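Local coordinates for protein transcriptional regulator, ROK family (PDB 1Z05) that probably binds DNA as a zinc-containing transcriptional regulator of the ROK family, homologous to Mlc of Escherichia coli, at residues A[89-92]-A[97-100]; A[289-294]-A[339-344]; A[347-352]-A[376-381]. One frame throughout, in Å; residues are numbered along the deposited sequence.

Contact 1 (A[89-92]-A[97-100])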
ATOM      1  N   GLN A  89     -23.088 -40.481  -8.708  1.00 35.62           N
ATOM      2  CA  GLN A  89     -22.969 -41.912  -8.410  1.00 37.08           C
ATOM      3  C   GLN A  89     -23.268 -42.234  -6.937  1.00 37.24           C
ATOM      4  O   GLN A  89     -23.979 -43.204  -6.658  1.00 37.83           O
ATOM      5  CB  GLN A  89     -21.592 -42.456  -8.842  1.00 36.95           C
ATOM      6  CG  GLN A  89     -21.487 -43.978  -8.793  1.00 40.23           C
ATOM      7  CD  GLN A  89     -20.423 -44.557  -9.724  1.00 44.48           C
ATOM      8  OE1 GLN A  89     -19.670 -43.829 -10.374  1.00 47.34           O
ATOM      9  NE2 GLN A  89     -20.365 -45.882  -9.787  1.00 44.33           N
ATOM     10  N   GLU A  90     -22.740 -41.419  -6.015  1.00 37.66           N
ATOM     11  CA  GLU A  90     -23.006 -41.555  -4.572  1.00 39.35           C
ATOM     12  C   GLU A  90     -24.482 -41.315  -4.265  1.00 37.76           C
ATOM     13  O   GLU A  90     -25.089 -42.055  -3.491  1.00 36.58           O
ATOM     14  CB  GLU A  90     -22.176 -40.562  -3.750  1.00 39.91           C
ATOM     15  CG  GLU A  90     -20.681 -40.820  -3.672  1.00 44.47           C
ATOM     16  CD  GLU A  90     -19.935 -39.720  -2.901  1.00 44.35           C
ATOM     17  OE1 GLU A  90     -19.968 -38.533  -3.322  1.00 47.35           O
ATOM     18  OE2 GLU A  90     -19.313 -40.044  -1.861  1.00 52.59           O
ATOM     19  N   ALA A  91     -25.039 -40.273  -4.882  1.00 36.99           N
ATOM     20  CA  ALA A  91     -26.445 -39.886  -4.716  1.00 36.69           C
ATOM     21  C   ALA A  91     -27.426 -41.002  -5.079  1.00 37.34           C
ATOM     22  O   ALA A  91     -28.349 -41.298  -4.318  1.00 37.22           O
ATOM     23  CB  ALA A  91     -26.746 -38.636  -5.543  1.00 36.42           C
ATOM     24  N   ILE A  92     -27.223 -41.605  -6.248  1.00 37.40           N
ATOM     25  CA  ILE A  92     -28.045 -42.720  -6.702  1.00 39.42           C
ATOM     26  C   ILE A  92     -27.795 -43.963  -5.845  1.00 40.41           C
ATOM     27  O   ILE A  92     -28.741 -44.621  -5.403  1.00 40.89           O
ATOM     28  CB  ILE A  92     -27.795 -43.028  -8.202  1.00 38.76           C
ATOM     29  CG1 ILE A  92     -28.228 -41.832  -9.054  1.00 38.03           C
ATOM     30  CG2 ILE A  92     -28.520 -44.307  -8.627  1.00 38.30           C
ATOM     31  CD1 ILE A  92     -27.507 -41.719 -10.360  1.00 36.57           C
ATOM     32  N   PRO A  97     -29.518 -36.702  -2.015  1.00 44.57           N
ATOM     33  CA  PRO A  97     -29.366 -35.758  -3.129  1.00 43.51           C
ATOM     34  C   PRO A  97     -27.911 -35.528  -3.520  1.00 41.79           C
ATOM     35  O   PRO A  97     -27.027 -35.601  -2.670  1.00 42.44           O
ATOM     36  CB  PRO A  97     -29.968 -34.454  -2.580  1.00 43.50           C
ATOM     37  CG  PRO A  97     -30.690 -34.843  -1.300  1.00 45.35           C
ATOM     38  CD  PRO A  97     -29.924 -36.010  -0.777  1.00 45.03           C
ATOM     39  N   ALA A  98     -27.673 -35.265  -4.802  1.00 40.49           N
ATOM     40  CA  ALA A  98     -26.366 -34.796  -5.263  1.00 40.10           C
ATOM     41  C   ALA A  98     -26.165 -33.391  -4.704  1.00 40.15           C
ATOM     42  O   ALA A  98     -27.085 -32.561  -4.730  1.00 39.95           O
ATOM     43  CB  ALA A  98     -26.304 -34.786  -6.791  1.00 39.59           C
ATOM     44  N   VAL A  99     -24.981 -33.141  -4.159  1.00 40.07           N
ATOM     45  CA  VAL A  99     -24.697 -31.879  -3.481  1.00 40.74           C
ATOM     46  C   VAL A  99     -23.390 -31.331  -4.017  1.00 40.23           C
ATOM     47  O   VAL A  99     -22.411 -32.066  -4.169  1.00 41.28           O
ATOM     48  CB  VAL A  99     -24.632 -32.035  -1.926  1.00 41.60           C
ATOM     49  CG1 VAL A  99     -24.379 -30.696  -1.240  1.00 42.59           C
ATOM     50  CG2 VAL A  99     -25.923 -32.627  -1.374  1.00 41.46           C
ATOM     51  N   GLY A 100     -23.391 -30.035  -4.315  1.00 40.28           N
ATOM     52  CA  GLY A 100     -22.231 -29.348  -4.864  1.00 40.11           C
ATOM     53  C   GLY A 100     -21.088 -29.279  -3.877  1.00 38.95           C
ATOM     54  O   GLY A 100     -21.226 -29.678  -2.720  1.00 39.45           O
TER

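Contact 2 (A[289-294]-A[339-344]). With SO4 (sulfate ion), chain H.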
ATOM      1  N   THR A 289       3.941  10.425  23.226  1.00 40.93           N
ATOM      2  CA  THR A 289       4.180  11.217  24.440  1.00 40.88           C
ATOM      3  C   THR A 289       2.871  11.662  25.101  1.00 41.43           C
ATOM      4  O   THR A 289       2.877  12.109  26.253  1.00 42.10           O
ATOM      5  CB  THR A 289       5.053  12.477  24.184  1.00 40.34           C
ATOM      6  OG1 THR A 289       4.340  13.412  23.359  1.00 38.68           O
ATOM      7  CG2 THR A 289       6.374  12.103  23.528  1.00 40.28           C
ATOM      8  N   VAL A 290       1.759  11.555  24.372  1.00 40.20           N
ATOM      9  CA  VAL A 290       0.470  12.000  24.879  1.00 40.63           C
ATOM     10  C   VAL A 290      -0.618  10.919  24.782  1.00 42.09           C
ATOM     11  O   VAL A 290      -1.710  11.086  25.333  1.00 42.51           O
ATOM     12  CB  VAL A 290      -0.035  13.300  24.152  1.00 40.27           C
ATOM     13  CG1 VAL A 290       0.915  14.465  24.352  1.00 40.48           C
ATOM     14  CG2 VAL A 290      -0.266  13.051  22.653  1.00 40.53           C
ATOM     15  N   ALA A 291      -0.337   9.826  24.076  1.00 40.96           N
ATOM     16  CA  ALA A 291      -1.399   8.879  23.735  1.00 41.03           C
ATOM     17  C   ALA A 291      -1.110   7.416  24.067  1.00 40.98           C
ATOM     18  O   ALA A 291      -1.980   6.555  23.916  1.00 42.63           O
ATOM     19  CB  ALA A 291      -1.804   9.039  22.274  1.00 40.14           C
ATOM     20  N   SER A 292       0.098   7.134  24.532  1.00 42.04           N
ATOM     21  CA  SER A 292       0.444   5.798  25.006  1.00 42.25           C
ATOM     22  C   SER A 292      -0.296   5.566  26.323  1.00 42.91           C
ATOM     23  O   SER A 292      -0.723   6.536  26.970  1.00 41.21           O
ATOM     24  CB  SER A 292       1.949   5.697  25.233  1.00 42.70           C
ATOM     25  OG  SER A 292       2.357   6.473  26.350  1.00 43.52           O
ATOM     26  N   SER A 293      -0.446   4.298  26.707  0.50 42.50           N
ATOM     27  CA  SER A 293      -1.094   3.933  27.972  0.50 42.68           C
ATOM     28  C   SER A 293      -0.417   4.610  29.161  0.50 42.45           C
ATOM     29  O   SER A 293      -1.088   5.112  30.062  0.50 42.57           O
ATOM     30  CB  SER A 293      -1.109   2.411  28.164  0.50 42.55           C
ATOM     31  OG  SER A 293       0.183   1.856  27.985  0.50 43.10           O
ATOM     32  N   GLN A 294       0.914   4.625  29.140  1.00 42.34           N
ATOM     33  CA  GLN A 294       1.718   5.272  30.182  1.00 42.57           C
ATOM     34  C   GLN A 294       1.498   6.788  30.243  1.00 42.00           C
ATOM     35  O   GLN A 294       1.384   7.355  31.331  1.00 41.79           O
ATOM     36  CB  GLN A 294       3.205   4.946  29.987  1.00 43.41           C
ATOM     37  CG  GLN A 294       4.156   5.507  31.054  1.00 45.82           C
ATOM     38  CD  GLN A 294       4.070   4.770  32.383  1.00 51.02           C
ATOM     39  OE1 GLN A 294       3.139   4.975  33.168  1.00 53.60           O
ATOM     40  NE2 GLN A 294       5.056   3.924  32.651  1.00 55.31           N
ATOM     41  N   GLN A 339     -11.175  12.901  26.525  1.00 33.73           N
ATOM     42  CA  GLN A 339     -11.463  13.829  25.420  1.00 34.34           C
ATOM     43  C   GLN A 339     -10.172  14.356  24.801  1.00 34.31           C
ATOM     44  O   GLN A 339     -10.047  14.390  23.581  1.00 35.39           O
ATOM     45  CB  GLN A 339     -12.409  14.967  25.851  1.00 33.27           C
ATOM     46  CG  GLN A 339     -13.824  14.476  26.130  1.00 33.91           C
ATOM     47  CD  GLN A 339     -14.717  15.533  26.756  1.00 35.19           C
ATOM     48  OE1 GLN A 339     -14.236  16.497  27.361  1.00 37.49           O
ATOM     49  NE2 GLN A 339     -16.025  15.347  26.626  1.00 33.50           N
ATOM     50  N   GLN A 340      -9.214  14.736  25.640  0.60 34.82           N
ATOM     51  CA  GLN A 340      -7.902  15.178  25.171  0.60 36.09           C
ATOM     52  C   GLN A 340      -7.184  14.093  24.356  0.60 35.60           C
ATOM     53  O   GLN A 340      -6.587  14.379  23.320  0.60 35.16           O
ATOM     54  CB  GLN A 340      -7.037  15.619  26.353  0.60 37.24           C
ATOM     55  CG  GLN A 340      -5.722  16.259  25.949  0.60 38.15           C
ATOM     56  CD  GLN A 340      -4.881  16.682  27.141  0.60 39.57           C
ATOM     57  OE1 GLN A 340      -5.376  17.299  28.086  0.60 44.71           O
ATOM     58  NE2 GLN A 340      -3.595  16.355  27.095  0.60 42.80           N
ATOM     59  N   LEU A 341      -7.249  12.854  24.838  1.00 35.51           N
ATOM     60  CA  LEU A 341      -6.735  11.696  24.105  1.00 35.79           C
ATOM     61  C   LEU A 341      -7.393  11.586  22.725  1.00 34.97           C
ATOM     62  O   LEU A 341      -6.702  11.409  21.722  1.00 36.01           O
ATOM     63  CB  LEU A 341      -6.970  10.404  24.894  1.00 34.50           C
ATOM     64  CG  LEU A 341      -6.617   9.085  24.190  1.00 36.17           C
ATOM     65  CD1 LEU A 341      -5.139   8.992  23.844  1.00 34.87           C
ATOM     66  CD2 LEU A 341      -7.026   7.902  25.062  1.00 37.15           C
ATOM     67  N   GLY A 342      -8.720  11.684  22.692  1.00 35.06           N
ATOM     68  CA  GLY A 342      -9.488  11.674  21.445  1.00 33.97           C
ATOM     69  C   GLY A 342      -9.080  12.740  20.444  1.00 35.60           C
ATOM     70  O   GLY A 342      -9.034  12.486  19.243  1.00 35.39           O
ATOM     71  N   ARG A 343      -8.777  13.940  20.933  1.00 36.37           N
ATOM     72  CA  ARG A 343      -8.316  15.015  20.060  1.00 36.56           C
ATOM     73  C   ARG A 343      -7.002  14.673  19.362  1.00 37.83           C
ATOM     74  O   ARG A 343      -6.862  14.875  18.152  1.00 37.09           O
ATOM     75  CB  ARG A 343      -8.241  16.355  20.816  1.00 36.35           C
ATOM     76  CG  ARG A 343      -9.646  16.895  21.164  1.00 35.41           C
ATOM     77  CD  ARG A 343      -9.650  18.364  21.580  1.00 36.02           C
ATOM     78  NE  ARG A 343      -8.867  18.589  22.797  1.00 36.16           N
ATOM     79  CZ  ARG A 343      -9.339  18.446  24.034  1.00 36.90           C
ATOM     80  NH1 ARG A 343     -10.601  18.082  24.237  1.00 36.31           N
ATOM     81  NH2 ARG A 343      -8.552  18.681  25.070  1.00 34.07           N
ATOM     82  N   TYR A 344      -6.059  14.123  20.123  1.00 38.55           N
ATOM     83  CA  TYR A 344      -4.772  13.716  19.577  1.00 39.56           C
ATOM     84  C   TYR A 344      -4.887  12.529  18.616  1.00 39.27           C
ATOM     85  O   TYR A 344      -4.249  12.520  17.565  1.00 38.30           O
ATOM     86  CB  TYR A 344      -3.793  13.402  20.704  1.00 39.78           C
ATOM     87  CG  TYR A 344      -3.225  14.625  21.396  1.00 41.39           C
ATOM     88  CD1 TYR A 344      -2.570  15.620  20.669  1.00 39.93           C
ATOM     89  CD2 TYR A 344      -3.301  14.762  22.783  1.00 41.88           C
ATOM     90  CE1 TYR A 344      -2.028  16.740  21.303  1.00 45.11           C
ATOM     91  CE2 TYR A 344      -2.751  15.872  23.429  1.00 45.36           C
ATOM     92  CZ  TYR A 344      -2.120  16.853  22.681  1.00 45.38           C
ATOM     93  OH  TYR A 344      -1.578  17.952  23.304  1.00 49.67           O
TER
HETATM   94  S   SO4 H 412      -5.486  19.408  22.023  0.50 65.06           S
HETATM   95  O1  SO4 H 412      -5.154  18.526  20.905  0.50 63.22           O
HETATM   96  O2  SO4 H 412      -6.767  20.058  21.766  0.50 64.55           O
HETATM   97  O3  SO4 H 412      -5.574  18.637  23.260  0.50 63.37           O
HETATM   98  O4  SO4 H 412      -4.449  20.428  22.157  0.50 64.72           O
HETATM   99  O   HOH W   1      -3.403  13.248  25.864  1.00 44.80           O

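Contact 3 (A[347-352]-A[376-381])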
ATOM      1  N   ALA A 347      -6.418  13.762  15.376  1.00 36.36           N
ATOM      2  CA  ALA A 347      -5.398  14.388  14.535  1.00 36.11           C
ATOM      3  C   ALA A 347      -4.599  13.350  13.729  1.00 35.30           C
ATOM      4  O   ALA A 347      -4.364  13.521  12.533  1.00 34.60           O
ATOM      5  CB  ALA A 347      -4.451  15.264  15.388  1.00 36.63           C
ATOM      6  N   ALA A 348      -4.191  12.276  14.384  1.00 34.54           N
ATOM      7  CA  ALA A 348      -3.426  11.223  13.710  1.00 35.74           C
ATOM      8  C   ALA A 348      -4.294  10.463  12.697  1.00 35.37           C
ATOM      9  O   ALA A 348      -3.848  10.146  11.580  1.00 34.80           O
ATOM     10  CB  ALA A 348      -2.808  10.281  14.738  1.00 36.53           C
ATOM     11  N   ILE A 349      -5.542  10.200  13.081  1.00 33.78           N
ATOM     12  CA  ILE A 349      -6.484   9.507  12.209  1.00 34.18           C
ATOM     13  C   ILE A 349      -6.841  10.374  10.988  1.00 33.72           C
ATOM     14  O   ILE A 349      -6.981   9.848   9.884  1.00 34.39           O
ATOM     15  CB  ILE A 349      -7.757   9.047  12.981  1.00 33.30           C
ATOM     16  CG1 ILE A 349      -7.376   8.019  14.047  1.00 34.67           C
ATOM     17  CG2 ILE A 349      -8.801   8.464  12.020  1.00 34.64           C
ATOM     18  CD1 ILE A 349      -8.490   7.699  15.031  1.00 35.10           C
ATOM     19  N   ALA A 350      -6.960  11.692  11.182  1.00 32.88           N
ATOM     20  CA  ALA A 350      -7.195  12.611  10.059  1.00 31.63           C
ATOM     21  C   ALA A 350      -6.071  12.550   9.027  1.00 31.59           C
ATOM     22  O   ALA A 350      -6.318  12.659   7.826  1.00 31.75           O
ATOM     23  CB  ALA A 350      -7.386  14.035  10.539  1.00 30.24           C
ATOM     24  N   ILE A 351      -4.840  12.409   9.506  1.00 31.75           N
ATOM     25  CA  ILE A 351      -3.682  12.219   8.629  1.00 32.85           C
ATOM     26  C   ILE A 351      -3.825  10.967   7.757  1.00 33.31           C
ATOM     27  O   ILE A 351      -3.614  11.016   6.545  1.00 32.59           O
ATOM     28  CB  ILE A 351      -2.374  12.178   9.456  1.00 33.46           C
ATOM     29  CG1 ILE A 351      -2.056  13.594   9.956  1.00 32.16           C
ATOM     30  CG2 ILE A 351      -1.215  11.639   8.619  1.00 34.84           C
ATOM     31  CD1 ILE A 351      -1.012  13.650  11.070  1.00 37.88           C
ATOM     32  N   VAL A 352      -4.203   9.858   8.386  1.00 33.84           N
ATOM     33  CA  VAL A 352      -4.375   8.577   7.710  1.00 34.78           C
ATOM     34  C   VAL A 352      -5.525   8.622   6.688  1.00 34.91           C
ATOM     35  O   VAL A 352      -5.409   8.063   5.572  1.00 35.24           O
ATOM     36  CB  VAL A 352      -4.549   7.450   8.761  1.00 35.78           C
ATOM     37  CG1 VAL A 352      -4.967   6.151   8.124  1.00 37.82           C
ATOM     38  CG2 VAL A 352      -3.227   7.261   9.527  1.00 35.98           C
ATOM     39  N   PRO A 376     -16.783  10.811  20.040  1.00 34.29           N
ATOM     40  CA  PRO A 376     -17.138  12.177  19.623  1.00 35.38           C
ATOM     41  C   PRO A 376     -15.956  13.148  19.542  1.00 35.21           C
ATOM     42  O   PRO A 376     -15.939  14.010  18.659  1.00 34.97           O
ATOM     43  CB  PRO A 376     -18.148  12.623  20.694  1.00 34.39           C
ATOM     44  CG  PRO A 376     -18.756  11.356  21.160  1.00 34.68           C
ATOM     45  CD  PRO A 376     -17.598  10.377  21.188  1.00 34.27           C
ATOM     46  N   SER A 377     -14.992  13.009  20.448  1.00 35.73           N
ATOM     47  CA  SER A 377     -13.766  13.817  20.409  1.00 36.93           C
ATOM     48  C   SER A 377     -12.903  13.545  19.184  1.00 37.93           C
ATOM     49  O   SER A 377     -12.404  14.481  18.551  1.00 38.99           O
ATOM     50  CB  SER A 377     -12.951  13.638  21.690  1.00 36.31           C
ATOM     51  OG  SER A 377     -13.562  14.376  22.734  1.00 40.21           O
ATOM     52  N   ILE A 378     -12.725  12.262  18.867  1.00 37.36           N
ATOM     53  CA  ILE A 378     -12.033  11.836  17.653  1.00 36.71           C
ATOM     54  C   ILE A 378     -12.732  12.369  16.408  1.00 37.71           C
ATOM     55  O   ILE A 378     -12.082  12.923  15.511  1.00 36.61           O
ATOM     56  CB  ILE A 378     -11.938  10.277  17.550  1.00 38.23           C
ATOM     57  CG1 ILE A 378     -11.198   9.701  18.760  1.00 36.22           C
ATOM     58  CG2 ILE A 378     -11.290   9.848  16.216  1.00 37.10           C
ATOM     59  CD1 ILE A 378     -10.958   8.171  18.727  1.00 37.78           C
ATOM     60  N   GLU A 379     -14.049  12.184  16.352  1.00 36.71           N
ATOM     61  CA  GLU A 379     -14.831  12.553  15.181  1.00 39.38           C
ATOM     62  C   GLU A 379     -14.815  14.046  14.867  1.00 38.02           C
ATOM     63  O   GLU A 379     -14.776  14.413  13.703  1.00 37.20           O
ATOM     64  CB  GLU A 379     -16.270  12.034  15.294  1.00 39.17           C
ATOM     65  CG  GLU A 379     -16.351  10.508  15.206  1.00 43.73           C
ATOM     66  CD  GLU A 379     -17.719   9.934  15.591  1.00 45.97           C
ATOM     67  OE1 GLU A 379     -18.634  10.712  15.945  1.00 53.94           O
ATOM     68  OE2 GLU A 379     -17.871   8.689  15.540  1.00 54.98           O
ATOM     69  N   GLN A 380     -14.866  14.900  15.887  0.50 38.32           N
ATOM     70  CA  GLN A 380     -14.866  16.346  15.646  0.50 38.10           C
ATOM     71  C   GLN A 380     -13.529  16.805  15.065  0.50 37.93           C
ATOM     72  O   GLN A 380     -13.485  17.685  14.212  0.50 36.80           O
ATOM     73  CB  GLN A 380     -15.223  17.134  16.912  0.50 38.45           C
ATOM     74  CG  GLN A 380     -15.490  18.635  16.679  0.50 39.76           C
ATOM     75  CD  GLN A 380     -16.606  18.916  15.673  0.50 40.49           C
ATOM     76  OE1 GLN A 380     -17.598  18.189  15.598  0.50 39.25           O
ATOM     77  NE2 GLN A 380     -16.445  19.986  14.901  0.50 40.12           N
ATOM     78  N   CYS A 381     -12.440  16.192  15.520  0.50 38.17           N
ATOM     79  CA  CYS A 381     -11.124  16.511  14.980  0.50 38.46           C
ATOM     80  C   CYS A 381     -10.896  15.946  13.568  0.50 38.13           C
ATOM     81  O   CYS A 381     -10.193  16.556  12.770  0.50 37.65           O
ATOM     82  CB  CYS A 381     -10.016  16.103  15.957  0.50 38.29           C
ATOM     83  SG  CYS A 381      -9.935  17.213  17.403  0.50 40.25           S
TER

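Contact 1 (A[89-92]-A[97-100])
A91 in helix 88-94 and A98 just before strand 99-103 bring their backbones to 5.1 Å, measured from A91 CA to A98 CA, and the two segments bury just 83 Å² between them at the protein surface. Segment 89-92 is regular helix, whereas P97 and A98 run extended, and no hydrogen bond joins the two segments. The helix therefore meets the returning chain through one methyl group. A91 CB points at the other segment and settles against peptide backbone, 3.6 Å from A98 N and 3.9 Å from P97 C. The A98 methyl takes a lesser share, lying alongside at 4.1 Å from A98 CB to A91 CB, while the P97 ring is turned away, and P97 takes part through its carbonyl carbon. Strands 83-86 and 99-103 form a two-stranded antiparallel hairpin after three N-terminal helices, an arrangement consistent with a winged helix-turn-helix domain, and helix 88-94 occupies the connection between the two strands. V99 continues the path by pairing its backbone with T86 across the hairpin. On the helix, E90 uses OE1 to accept a hydrogen bond from T87 N, just ahead of the first turn, and OE2 to form a salt bridge with R94 NH2.

Contact 2 (A[289-294]-A[339-344])
The ring of Y344 stands against V290, whose side chain crosses it at about a right angle. This packing joins helix 332-356 to the chain after the zinc-binding residues, in the C-terminal half of the actin-like ASKHA fold to which ROK proteins belong. V290 CG2 lies over one ring face, 3.7 Å from the Y344 ring centroid and 19° off the normal, which makes a CH-pi contact. It is displaced toward the CD2 side, with V290 CG2 only 3.5 Å from Y344 CD2. The first torsion of V290 puts CG2 between backbone N and carbonyl carbon and swings CG1 toward CE2, so both branches reach the ring. One turn earlier on the helix, L341 has its CG anti to the backbone N (chi1 174°), and this extends CD1 to 3.7 Å from A291 CB. A polar link runs beside these apolar pairs: a water lies 2.8 Å from V290 O and makes a weak bond with NE2 in one of the two conformers of Q340. V290 O also receives Q299 NE2. S292 caps the next helix through OG, bonded to A295 N. The V290 side chain is about 8 Å from that of the zinc ligand C286. Over the opposite face of the Y344 ring sits a sulfate, probably from the crystallisation liquor; its O1 is 3.6 Å from Y344 CE1, and its O2 accepts a bent hydrogen bond from R343 NE, 2.8 Å long at an N-H...O angle of 143°.

Contact 3 (A[347-352]-A[376-381])
Q380 N bonds to P376 O at 3.1 Å, the shortest sound polar bond here, in the turn that carries I378 against I349; no hydrogen bond crosses between the two helices. The other helix has its own ladder, with I351 N bonded to A347 O at 3.3 Å. What joins the pair is apolar. I349 CD1, at the end of the longer branch, meets the short branch of I378 at CG2, 3.7 Å away. In I378, CG2 lies anti to the backbone N (chi1 -59° places CG1 beside that N instead), and this turns the methyl to I349, whose side chain it meets at a slant. The segment axes approach to 8.9 Å and cross at -48°. Helix 371-385, packed here on helix 332-356, is the longer of two helices in the beta-alpha-beta crossover between the parallel neighbouring strands 360-364 and 395-398, and I378 also touches L396 on the second of these. The backbones are nearest at A347 and C381, 6.1 Å apart from CA to CA, where C381 CB lies 4.3 Å from A347 N, the A347 methyl pointing away. C381 SG carries a covalently linked beta-mercaptoethanol, probably from the crystallisation liquor. I351, in the same segment as I349, packs on I351 of the second subunit.

From the N terminus, contact 1 closes a short loop of four residues in the probable wing, where helix 88-94 connects strands 83-86 and 99-103. Contact 2 then spans 44 residues, largely helical, bringing helix 332-356 back against 289-294. Contact 3 opens farther along that helix and spans strand 360-364 before 376-381 returns to it. The three loops follow in series, none crossing another. Contacts 2 and 3, with centres 12 Å apart, touch directly: R343 packs on C381 and Q339 on S377, so helix 332-356 joins the chain after the zinc site to helix 371-385. Contact 1 lies across the chain's centre, about 60 Å from contact 2 between centres.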